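Local atomic coordinates of putative archaeal ammonia monooxygenase subunit B (Candidatus Nitrosocaldus yellowstonii, PDB entry 4O65), a protein that is probably the B subunit of a copper-dependent ammonia monooxygenase and carries a cupredoxin domain that binds copper. Residues R10-E15 with Q72-W77; M49-A54 with V59-G64. One frame throughout, in Å; residues are numbered along the deposited sequence.

Interaction 1 (R10-E15 with Q72-W77); sequences RFVKIE and QDLNAW. With SO4 (sulfate ion), chain C.
Arg10 NE donates to O1 of a sulfate ion over 3.0 Å, and the N-H points almost straight at the oxygen (163°). Arg10 NH2 donates to O4 of the same ion at 3.1 Å, with a more bent N-H. The guanidinium therefore uses its NE/NH2 side, and the sulfur lies in its plane. The ion probably came from the crystallisation liquor. A bend at the CB-CG bond (chi2 -30°) turns CD and the guanidinium aside from a fully extended course; CG also lies close to O1. Arg10 NH1 has a weak hydrogen bond to Gln8 O.

The two segments themselves meet without any hydrogen bond. Their one close approach is between methyl groups: Val12 CG2 lies 3.6 Å from Leu74 CD1. Leu74 reaches across because CD1 is anti to its CA (chi2 172°), which stretches the branch toward Val12. The two side chains run past each other in opposite directions. The backbones stay well apart, with Val12 CA and Leu74 CA 9.0 Å from each other. Phe11 makes a looser contact, its CB 4.4 Å from Leu74 CD1. That methyl sits at the edge of the phenyl ring, near the ring plane, and not over a face.

This spacing fits two layers of a beta sandwich, the cupredoxin fold. Val12 begins strand 12-19 of one sheet, and Leu74 begins strand 74-81 of the other. Leu66, Ile105 and Leu131 also touch Val12 and enlarge the apolar cluster.

The chemistry divides by side. The anion is held by two hydrogen bonds from the exposed Arg10, whose positive charge probably adds to the hold. Between these two segments the contact is aliphatic, with no hydrogen bond across the gap.

Interaction 2 (M49-A54 with V59-G64); sequences MGCDPA and VLIVTG
This is an apolar contact between a loop and a strand, on one sheet of the cupredoxin beta sandwich. The loop 49-54 follows helix 40-47 and leads toward strand 59-68, then lies against the start of that strand. Gly50, with positive phi, is where the chain leaves helical geometry. Cys51 is the centre of an inverse gamma turn. The turn and the residues after it bring Cys51 and Pro53 to the same face of the strand, where Val59 and Ile61 meet them. Leu60, between those two, points away from the loop.

No hydrogen bond links the segments. Placing SG anti to the backbone N (chi1 -172°) carries the Cys51 sulfur across to the strand, where SG lies 3.8 Å from Ile61 CG1. A longer contact of 4.3 Å joins Cys51 SG to Val59 CG1. The sulfur is also fixed covalently, through the disulfide to Cys116 on the neighbouring strand 110-119. The loop is thus stapled to one strand and packed on the next. Ile94 of strand 91-97 touches both Cys51 and Val59 and extends the apolar patch.

Pro53 presents its ring to both strand residues. Ile61 has an extended chain (chi2 175°), and its terminal CD1 comes to 3.6 Å from Pro53 CG. These two side chains cross at about a right angle. On the Val59 side, Pro53 CB is 3.7 Å from Val59 CG1. The loop has polar ties of its own: Asp52 OD2 forms a salt bridge with Arg55, and Gly50 O takes a weak hydrogen bond from Arg56 NH1. Pro53 also touches the strand backbone, with its CB 3.7 Å from Val59 O.

From the N terminus, the chain first passes segment 10-15 at the start of strand 12-19. It then runs through helices 27-35 and 40-47 to the loop 49-54. Interaction 2 closes a short loop there, with only four residues between its segments. Strand 59-68 leads on to strand 74-81, where interaction 1 closes a much longer loop. Interaction 2 is nested wholly inside it. Interaction 1 bridges the two sheets; interaction 2 ties the loop after the helices to one of them. Strands 12-19 and 59-68 are neighbours in that sheet. The contact centres are 24 Å apart, and both lie away from the copper ligands His126 and His128.

Interaction 1 (R10-E15 with Q72-W77)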
ATOM      1  N   ARG A  10     -13.104  16.325  -6.202  1.00 17.46           N
ATOM      2  CA  ARG A  10     -14.542  16.648  -6.040  1.00 20.25           C
ATOM      3  C   ARG A  10     -15.449  15.576  -6.603  1.00 19.20           C
ATOM      4  O   ARG A  10     -16.670  15.545  -6.264  1.00 20.59           O
ATOM      5  CB  ARG A  10     -14.869  17.952  -6.757  1.00 22.12           C
ATOM      6  CG  ARG A  10     -14.074  19.167  -6.267  1.00 31.00           C
ATOM      7  CD  ARG A  10     -13.644  19.180  -4.804  1.00 39.56           C
ATOM      8  NE  ARG A  10     -12.959  20.442  -4.519  1.00 48.53           N
ATOM      9  CZ  ARG A  10     -11.861  20.622  -3.772  1.00 53.66           C
ATOM     10  NH1 ARG A  10     -11.197  19.607  -3.189  1.00 46.30           N
ATOM     11  NH2 ARG A  10     -11.404  21.868  -3.641  1.00 52.15           N
ATOM     12  N   PHE A  11     -14.879  14.657  -7.379  1.00 18.34           N
ATOM     13  CA  PHE A  11     -15.676  13.604  -8.022  1.00 18.98           C
ATOM     14  C   PHE A  11     -15.906  12.428  -7.074  1.00 19.35           C
ATOM     15  O   PHE A  11     -17.006  11.874  -7.035  1.00 21.08           O
ATOM     16  CB  PHE A  11     -15.003  13.086  -9.282  1.00 18.55           C
ATOM     17  CG  PHE A  11     -15.184  13.959 -10.517  1.00 21.45           C
ATOM     18  CD1 PHE A  11     -15.190  15.356 -10.427  1.00 21.61           C
ATOM     19  CD2 PHE A  11     -15.231  13.379 -11.796  1.00 21.91           C
ATOM     20  CE1 PHE A  11     -15.328  16.156 -11.586  1.00 21.84           C
ATOM     21  CE2 PHE A  11     -15.379  14.166 -12.942  1.00 22.20           C
ATOM     22  CZ  PHE A  11     -15.415  15.558 -12.832  1.00 21.38           C
ATOM     23  N   VAL A  12     -14.855  12.002  -6.362  1.00 17.71           N
ATOM     24  CA  VAL A  12     -14.978  10.844  -5.417  1.00 18.05           C
ATOM     25  C   VAL A  12     -14.137  11.221  -4.215  1.00 18.24           C
ATOM     26  O   VAL A  12     -12.935  11.529  -4.367  1.00 18.57           O
ATOM     27  CB  VAL A  12     -14.461   9.494  -6.025  1.00 18.25           C
ATOM     28  CG1 VAL A  12     -14.550   8.352  -4.973  1.00 18.44           C
ATOM     29  CG2 VAL A  12     -15.174   9.103  -7.337  1.00 18.33           C
ATOM     30  N   LYS A  13     -14.734  11.202  -3.017  1.00 19.15           N
ATOM     31  CA  LYS A  13     -13.994  11.570  -1.791  1.00 19.32           C
ATOM     32  C   LYS A  13     -13.466  10.325  -1.132  1.00 18.15           C
ATOM     33  O   LYS A  13     -14.121   9.276  -1.150  1.00 19.09           O
ATOM     34  CB  LYS A  13     -14.942  12.302  -0.819  1.00 23.04           C
ATOM     35  CG  LYS A  13     -14.204  12.968   0.327  1.00 29.68           C
ATOM     36  CD  LYS A  13     -15.032  14.076   1.042  1.00 37.91           C
ATOM     37  CE  LYS A  13     -14.124  14.654   2.131  1.00 43.54           C
ATOM     38  NZ  LYS A  13     -14.863  15.376   3.197  1.00 46.71           N
ATOM     39  N   ILE A  14     -12.295  10.433  -0.526  1.00 17.21           N
ATOM     40  CA  ILE A  14     -11.700   9.321   0.252  1.00 16.99           C
ATOM     41  C   ILE A  14     -12.053   9.660   1.718  1.00 18.14           C
ATOM     42  O   ILE A  14     -11.583  10.681   2.264  1.00 18.60           O
ATOM     43  CB  ILE A  14     -10.186   9.362   0.073  1.00 17.21           C
ATOM     44  CG1 ILE A  14      -9.861   9.027  -1.404  1.00 16.40           C
ATOM     45  CG2 ILE A  14      -9.464   8.387   1.070  1.00 17.97           C
ATOM     46  CD1 ILE A  14      -8.362   9.353  -1.710  1.00 16.54           C
ATOM     47  N   GLU A  15     -12.942   8.867   2.305  1.00 18.33           N
ATOM     48  CA  GLU A  15     -13.445   9.155   3.636  1.00 20.02           C
ATOM     49  C   GLU A  15     -13.053   8.071   4.670  1.00 19.65           C
ATOM     50  O   GLU A  15     -12.744   6.917   4.296  1.00 19.28           O
ATOM     51  CB  GLU A  15     -14.976   9.275   3.585  1.00 20.61           C
ATOM     52  CG  GLU A  15     -15.439  10.387   2.596  1.00 22.84           C
ATOM     53  CD  GLU A  15     -16.940  10.641   2.648  1.00 29.07           C
ATOM     54  OE1 GLU A  15     -17.648  10.085   3.540  1.00 28.68           O
ATOM     55  OE2 GLU A  15     -17.422  11.380   1.766  1.00 28.17           O
ATOM     56  N   GLN A  72     -22.600   9.216 -12.628  1.00 27.39           N
ATOM     57  CA  GLN A  72     -22.404   8.022 -13.394  1.00 25.95           C
ATOM     58  C   GLN A  72     -21.308   7.204 -12.770  1.00 24.39           C
ATOM     59  O   GLN A  72     -20.526   7.744 -11.965  1.00 24.04           O
ATOM     60  CB  GLN A  72     -22.054   8.376 -14.832  1.00 25.56           C
ATOM     61  CG  GLN A  72     -20.684   9.027 -14.933  1.00 26.51           C
ATOM     62  CD  GLN A  72     -20.487   9.631 -16.291  1.00 25.92           C
ATOM     63  OE1 GLN A  72     -20.785  10.804 -16.486  1.00 27.03           O
ATOM     64  NE2 GLN A  72     -20.082   8.804 -17.262  1.00 26.86           N
ATOM     65  N   ASP A  73     -21.249   5.930 -13.145  1.00 24.30           N
ATOM     66  CA  ASP A  73     -20.147   5.050 -12.743  1.00 25.39           C
ATOM     67  C   ASP A  73     -18.799   5.554 -13.257  1.00 24.64           C
ATOM     68  O   ASP A  73     -18.696   6.109 -14.370  1.00 24.29           O
ATOM     69  CB  ASP A  73     -20.354   3.636 -13.273  1.00 27.45           C
ATOM     70  CG  ASP A  73     -21.582   2.956 -12.669  1.00 30.01           C
ATOM     71  OD1 ASP A  73     -22.278   3.528 -11.786  1.00 28.87           O
ATOM     72  OD2 ASP A  73     -21.846   1.809 -13.099  1.00 31.81           O
ATOM     73  N   LEU A  74     -17.801   5.418 -12.395  1.00 22.67           N
ATOM     74  CA  LEU A  74     -16.407   5.743 -12.735  1.00 21.94           C
ATOM     75  C   LEU A  74     -15.522   4.554 -12.572  1.00 22.02           C
ATOM     76  O   LEU A  74     -15.784   3.678 -11.713  1.00 24.27           O
ATOM     77  CB  LEU A  74     -15.870   6.831 -11.771  1.00 20.09           C
ATOM     78  CG  LEU A  74     -16.569   8.186 -11.876  1.00 19.95           C
ATOM     79  CD1 LEU A  74     -16.101   9.118 -10.768  1.00 20.13           C
ATOM     80  CD2 LEU A  74     -16.264   8.852 -13.225  1.00 21.78           C
ATOM     81  N   ASN A  75     -14.428   4.549 -13.332  1.00 20.48           N
ATOM     82  CA  ASN A  75     -13.366   3.540 -13.173  1.00 21.68           C
ATOM     83  C   ASN A  75     -12.192   4.166 -12.422  1.00 21.85           C
ATOM     84  O   ASN A  75     -11.887   5.327 -12.651  1.00 21.18           O
ATOM     85  CB  ASN A  75     -12.840   3.047 -14.522  1.00 24.74           C
ATOM     86  CG  ASN A  75     -13.880   2.247 -15.234  1.00 28.46           C
ATOM     87  OD1 ASN A  75     -14.692   1.626 -14.578  1.00 29.91           O
ATOM     88  ND2 ASN A  75     -13.928   2.341 -16.558  1.00 30.61           N
ATOM     89  N   ALA A  76     -11.605   3.388 -11.529  1.00 21.50           N
ATOM     90  CA  ALA A  76     -10.545   3.901 -10.658  1.00 21.27           C
ATOM     91  C   ALA A  76      -9.550   2.834 -10.232  1.00 22.53           C
ATOM     92  O   ALA A  76      -9.823   1.625 -10.297  1.00 23.38           O
ATOM     93  CB  ALA A  76     -11.189   4.554  -9.437  1.00 19.56           C
ATOM     94  N   TRP A  77      -8.373   3.294  -9.773  1.00 22.08           N
ATOM     95  CA  TRP A  77      -7.426   2.421  -9.078  1.00 22.90           C
ATOM     96  C   TRP A  77      -6.849   3.175  -7.882  1.00 22.55           C
ATOM     97  O   TRP A  77      -6.942   4.420  -7.797  1.00 21.76           O
ATOM     98  CB  TRP A  77      -6.323   1.948 -10.015  1.00 24.65           C
ATOM     99  CG  TRP A  77      -5.508   3.033 -10.680  1.00 27.41           C
ATOM    100  CD1 TRP A  77      -4.238   3.498 -10.319  1.00 27.36           C
ATOM    101  CD2 TRP A  77      -5.860   3.754 -11.896  1.00 29.31           C
ATOM    102  NE1 TRP A  77      -3.827   4.484 -11.195  1.00 29.40           N
ATOM    103  CE2 TRP A  77      -4.759   4.666 -12.170  1.00 29.72           C
ATOM    104  CE3 TRP A  77      -6.982   3.769 -12.734  1.00 32.40           C
ATOM    105  CZ2 TRP A  77      -4.788   5.546 -13.260  1.00 32.79           C
ATOM    106  CZ3 TRP A  77      -6.993   4.662 -13.826  1.00 36.53           C
ATOM    107  CH2 TRP A  77      -5.912   5.516 -14.073  1.00 34.99           C
TER
HETATM  108  S   SO4 C 202     -14.520  23.702  -5.371  1.00 55.57           S
HETATM  109  O1  SO4 C 202     -13.860  22.725  -6.234  1.00 43.75           O
HETATM  110  O2  SO4 C 202     -14.689  25.003  -6.108  1.00 56.22           O
HETATM  111  O3  SO4 C 202     -15.845  23.141  -4.975  1.00 65.56           O
HETATM  112  O4  SO4 C 202     -13.698  23.897  -4.147  1.00 55.01           O

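Interaction 2 (M49-A54 with V59-G64)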
ATOM      1  N   MET A  49       3.484 -15.239   4.464  1.00 22.30           N
ATOM      2  CA  MET A  49       2.593 -14.936   5.584  1.00 22.60           C
ATOM      3  C   MET A  49       1.390 -14.090   5.144  1.00 22.31           C
ATOM      4  O   MET A  49       0.384 -14.004   5.885  1.00 24.07           O
ATOM      5  CB  MET A  49       3.366 -14.225   6.698  1.00 21.56           C
ATOM      6  CG  MET A  49       4.495 -15.127   7.209  1.00 22.25           C
ATOM      7  SD  MET A  49       5.409 -14.185   8.430  1.00 24.13           S
ATOM      8  CE  MET A  49       6.768 -15.296   8.888  1.00 24.93           C
ATOM      9  N   GLY A  50       1.515 -13.402   4.011  1.00 21.87           N
ATOM     10  CA  GLY A  50       0.412 -12.487   3.544  1.00 23.38           C
ATOM     11  C   GLY A  50       0.117 -11.327   4.464  1.00 23.68           C
ATOM     12  O   GLY A  50       1.021 -10.841   5.155  1.00 22.51           O
ATOM     13  N   CYS A  51      -1.136 -10.837   4.431  1.00 23.10           N
ATOM     14  CA  CYS A  51      -1.489  -9.612   5.159  1.00 25.85           C
ATOM     15  C   CYS A  51      -1.779  -9.908   6.605  1.00 25.49           C
ATOM     16  O   CYS A  51      -2.949 -10.103   6.989  1.00 27.82           O
ATOM     17  CB  CYS A  51      -2.725  -8.942   4.554  1.00 28.04           C
ATOM     18  SG  CYS A  51      -2.984  -7.315   5.332  1.00 29.39           S
ATOM     19  N   ASP A  52      -0.727 -10.002   7.413  1.00 23.44           N
ATOM     20  CA  ASP A  52      -0.866 -10.455   8.790  1.00 22.94           C
ATOM     21  C   ASP A  52      -0.020  -9.554   9.672  1.00 22.42           C
ATOM     22  O   ASP A  52       1.069  -9.967  10.103  1.00 21.88           O
ATOM     23  CB  ASP A  52      -0.331 -11.915   8.868  1.00 25.10           C
ATOM     24  CG  ASP A  52      -0.615 -12.608  10.206  1.00 26.78           C
ATOM     25  OD1 ASP A  52      -1.162 -11.997  11.107  1.00 28.40           O
ATOM     26  OD2 ASP A  52      -0.231 -13.799  10.342  1.00 29.73           O
ATOM     27  N   PRO A  53      -0.467  -8.288   9.906  1.00 21.01           N
ATOM     28  CA  PRO A  53       0.378  -7.399  10.653  1.00 22.13           C
ATOM     29  C   PRO A  53       0.502  -7.744  12.120  1.00 21.97           C
ATOM     30  O   PRO A  53       1.395  -7.210  12.757  1.00 25.11           O
ATOM     31  CB  PRO A  53      -0.335  -6.021  10.459  1.00 21.73           C
ATOM     32  CG  PRO A  53      -1.790  -6.399  10.379  1.00 21.73           C
ATOM     33  CD  PRO A  53      -1.718  -7.605   9.481  1.00 20.99           C
ATOM     34  N   ALA A  54      -0.336  -8.634  12.673  1.00 23.50           N
ATOM     35  CA  ALA A  54      -0.123  -9.091  14.050  1.00 23.66           C
ATOM     36  C   ALA A  54       1.137  -9.922  14.152  1.00 23.97           C
ATOM     37  O   ALA A  54       1.827  -9.884  15.182  1.00 25.11           O
ATOM     38  CB  ALA A  54      -1.331  -9.886  14.576  1.00 26.36           C
ATOM     39  N   VAL A  59       4.092  -4.705   8.181  1.00 17.52           N
ATOM     40  CA  VAL A  59       2.852  -4.590   7.416  1.00 17.99           C
ATOM     41  C   VAL A  59       1.983  -3.441   7.919  1.00 16.98           C
ATOM     42  O   VAL A  59       1.754  -3.285   9.120  1.00 17.45           O
ATOM     43  CB  VAL A  59       2.074  -5.919   7.420  1.00 19.05           C
ATOM     44  CG1 VAL A  59       0.659  -5.751   6.865  1.00 19.27           C
ATOM     45  CG2 VAL A  59       2.865  -6.958   6.637  1.00 18.33           C
ATOM     46  N   LEU A  60       1.499  -2.675   6.956  1.00 17.49           N
ATOM     47  CA  LEU A  60       0.517  -1.574   7.161  1.00 17.02           C
ATOM     48  C   LEU A  60      -0.772  -1.919   6.487  1.00 17.18           C
ATOM     49  O   LEU A  60      -0.770  -2.273   5.279  1.00 18.24           O
ATOM     50  CB  LEU A  60       1.088  -0.280   6.479  1.00 16.80           C
ATOM     51  CG  LEU A  60       0.102   0.926   6.540  1.00 17.63           C
ATOM     52  CD1 LEU A  60      -0.100   1.400   7.996  1.00 18.99           C
ATOM     53  CD2 LEU A  60       0.777   2.037   5.705  1.00 18.29           C
ATOM     54  N   ILE A  61      -1.888  -1.741   7.213  1.00 17.63           N
ATOM     55  CA  ILE A  61      -3.215  -1.761   6.625  1.00 16.59           C
ATOM     56  C   ILE A  61      -3.806  -0.343   6.628  1.00 16.62           C
ATOM     57  O   ILE A  61      -3.805   0.345   7.664  1.00 16.83           O
ATOM     58  CB  ILE A  61      -4.155  -2.692   7.452  1.00 17.48           C
ATOM     59  CG1 ILE A  61      -3.633  -4.163   7.411  1.00 18.69           C
ATOM     60  CG2 ILE A  61      -5.586  -2.625   6.873  1.00 18.36           C
ATOM     61  CD1 ILE A  61      -4.471  -5.105   8.312  1.00 20.28           C
ATOM     62  N   VAL A  62      -4.340   0.061   5.467  1.00 16.08           N
ATOM     63  CA  VAL A  62      -5.028   1.345   5.385  1.00 17.02           C
ATOM     64  C   VAL A  62      -6.430   0.997   4.926  1.00 16.63           C
ATOM     65  O   VAL A  62      -6.599   0.305   3.885  1.00 18.18           O
ATOM     66  CB  VAL A  62      -4.358   2.303   4.336  1.00 18.23           C
ATOM     67  CG1 VAL A  62      -5.092   3.685   4.370  1.00 19.80           C
ATOM     68  CG2 VAL A  62      -2.857   2.414   4.606  1.00 19.02           C
ATOM     69  N   THR A  63      -7.427   1.519   5.631  1.00 16.82           N
ATOM     70  CA  THR A  63      -8.796   1.257   5.211  1.00 18.18           C
ATOM     71  C   THR A  63      -9.552   2.572   5.092  1.00 17.59           C
ATOM     72  O   THR A  63      -9.111   3.583   5.659  1.00 18.52           O
ATOM     73  CB  THR A  63      -9.562   0.334   6.195  1.00 18.91           C
ATOM     74  OG1 THR A  63      -9.441   0.865   7.540  1.00 21.56           O
ATOM     75  CG2 THR A  63      -8.947  -1.109   6.186  1.00 18.31           C
ATOM     76  N   GLY A  64     -10.660   2.544   4.356  1.00 18.37           N
ATOM     77  CA  GLY A  64     -11.514   3.757   4.223  1.00 18.57           C
ATOM     78  C   GLY A  64     -12.676   3.481   3.299  1.00 19.32           C
ATOM     79  O   GLY A  64     -12.998   2.309   3.030  1.00 19.34           O
TER